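Putative nucleotide-diphospho-sugar transferase (Desulfovibrio desulfuricans subsp. desulfuricans, PDB 3CGX) probably transfers sugar from a nucleotide-diphospho-sugar donor, as a putative GT-A-type transferase whose acceptor is not established. Local coordinates at residues V40-Q45 and R212-A217. Residues are numbered along the deposited sequence; the frame is centred on the assembly and turned at random.
Sequences VQDMLQ and RSSTYA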
# COMPACT_ATOMS: atom_id res chain seq x y z
N VAL A 40 -0.66 -6.15 -7.03
CA VAL A 40 -1.60 -6.47 -5.96
C VAL A 40 -1.58 -7.97 -5.61
O VAL A 40 -1.47 -8.39 -4.44
CB VAL A 40 -3.06 -5.95 -6.25
CG1 VAL A 40 -4.04 -6.51 -5.24
CG2 VAL A 40 -3.11 -4.38 -6.26
N GLN A 41 -1.69 -8.78 -6.64
CA GLN A 41 -1.58 -10.24 -6.47
C GLN A 41 -0.34 -10.67 -5.76
O GLN A 41 -0.38 -11.50 -4.86
CB GLN A 41 -1.64 -10.97 -7.81
CG GLN A 41 -3.00 -10.90 -8.41
CD GLN A 41 -3.06 -11.45 -9.82
OE1 GLN A 41 -3.97 -11.10 -10.53
NE2 GLN A 41 -2.07 -12.29 -10.23
N ASP A 42 0.80 -10.15 -6.18
CA ASP A 42 2.04 -10.53 -5.56
C ASP A 42 2.12 -10.10 -4.10
O ASP A 42 2.57 -10.88 -3.25
CB ASP A 42 3.26 -9.94 -6.31
CG ASP A 42 3.45 -10.54 -7.70
OD1 ASP A 42 2.83 -11.56 -7.99
OD2 ASP A 42 4.19 -9.95 -8.50
N MSE A 43 1.72 -8.86 -3.81
CA MSE A 43 1.75 -8.38 -2.41
C MSE A 43 0.82 -9.21 -1.52
O MSE A 43 1.20 -9.56 -0.40
CB MSE A 43 1.42 -6.89 -2.33
CG MSE A 43 2.44 -5.97 -3.01
SE MSE A 43 1.97 -4.13 -2.82
CE MSE A 43 2.41 -3.93 -0.91
N LEU A 44 -0.36 -9.53 -2.03
CA LEU A 44 -1.36 -10.34 -1.30
C LEU A 44 -0.82 -11.71 -0.92
O LEU A 44 -1.01 -12.18 0.22
CB LEU A 44 -2.68 -10.45 -2.08
CG LEU A 44 -3.82 -11.26 -1.44
CD1 LEU A 44 -4.29 -10.53 -0.19
CD2 LEU A 44 -4.99 -11.54 -2.45
N GLN A 45 -0.11 -12.34 -1.85
CA GLN A 45 0.50 -13.62 -1.60
C GLN A 45 1.46 -13.56 -0.42
O GLN A 45 1.46 -14.44 0.45
CB GLN A 45 1.19 -14.12 -2.89
CG GLN A 45 1.88 -15.44 -2.74
CD GLN A 45 2.35 -15.97 -4.09
OE1 GLN A 45 2.57 -15.19 -5.05
NE2 GLN A 45 2.47 -17.27 -4.19
N ARG A 212 11.32 -13.72 -8.65
CA ARG A 212 10.43 -14.89 -8.85
C ARG A 212 8.95 -14.53 -8.88
O ARG A 212 8.12 -15.42 -8.99
CB ARG A 212 10.63 -15.93 -7.76
CG ARG A 212 12.07 -16.19 -7.50
CD ARG A 212 12.23 -17.42 -6.65
NE ARG A 212 12.03 -18.60 -7.48
CZ ARG A 212 11.65 -19.78 -7.01
NH1 ARG A 212 11.38 -19.92 -5.72
NH2 ARG A 212 11.53 -20.80 -7.85
N SER A 213 8.63 -13.24 -8.80
CA SER A 213 7.25 -12.79 -8.79
C SER A 213 6.62 -12.76 -10.19
O SER A 213 7.32 -12.72 -11.20
CB SER A 213 7.14 -11.39 -8.16
OG SER A 213 7.76 -10.38 -8.96
N SER A 214 5.29 -12.77 -10.20
CA SER A 214 4.52 -12.68 -11.44
C SER A 214 4.71 -11.30 -12.03
O SER A 214 4.82 -11.16 -13.24
CB SER A 214 3.05 -13.00 -11.26
OG SER A 214 2.40 -12.02 -10.53
N THR A 215 4.82 -10.28 -11.19
CA THR A 215 5.14 -8.94 -11.67
C THR A 215 6.47 -8.94 -12.42
O THR A 215 6.54 -8.46 -13.58
CB THR A 215 5.21 -7.90 -10.55
OG1 THR A 215 3.91 -7.75 -10.01
CG2 THR A 215 5.69 -6.46 -11.08
N TYR A 216 7.52 -9.50 -11.81
CA TYR A 216 8.83 -9.48 -12.46
C TYR A 216 8.80 -10.26 -13.77
O TYR A 216 9.46 -9.87 -14.78
CB TYR A 216 9.95 -9.96 -11.52
CG TYR A 216 11.33 -9.74 -12.12
CD1 TYR A 216 11.88 -10.69 -12.95
CD2 TYR A 216 12.08 -8.57 -11.87
CE1 TYR A 216 13.11 -10.51 -13.50
CE2 TYR A 216 13.32 -8.41 -12.43
CZ TYR A 216 13.82 -9.38 -13.24
OH TYR A 216 15.06 -9.24 -13.82
N ALA A 217 8.05 -11.37 -13.80
CA ALA A 217 7.90 -12.12 -15.07
C ALA A 217 7.34 -11.20 -16.19
O ALA A 217 7.77 -11.28 -17.36
CB ALA A 217 6.99 -13.39 -14.91
O HOH W 1 0.07 -13.82 -9.09
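D42 of helix 29-47 binds the N-terminal end of helix 214-221 through S214 and T215, in a small polar contact near the protein surface. One carboxylate carries all three direct hydrogen bonds. T215 grips OD2 twice. T215 N donates to D42 OD2 at 2.8 Å, on the syn side of the carboxylate, with an N-H...O angle of 155°. T215 OG1 donates to the same D42 OD2 at 2.7 Å but comes from above the carboxylate plane, about 45° out of it. T215 OG1 lies anti to its own carbonyl carbon (chi1 -66°), beside the backbone N, which lets both donors reach one oxygen. The other oxygen, D42 OD1, accepts from S214 OG at 2.6 Å, again on the syn side and close to the plane. The two carboxylate oxygens thus hold successive residues of the first helical turn. S213 is the N-cap of that helix: its OG accepts from Y216 N at 3.0 Å, while its CB packs against D42 OD2 at 3.3 Å. The negative charge of D42 at this helix start would be favoured by the helix dipole. A water extends the contact, accepting from Q41 NE2 at 2.9 Å and donating to S214 OG at 3.3 Å. Outside the two segments, S214 OG also bonds H38 ND1, S213 OG bonds F210 O, and Q41 OE1 accepts from W72 NE1 on helix 65-73. Beyond D42, helix 29-47 turns V40, M43 and L44 to the interior. V40 and M43 pack on F9 of strand 5-11, L44 packs on L54 and I56 of strand 53-58, and V40 and L44 also touch L73. The contact therefore ties helix 214-221 to a helix that covers the central mixed sheet.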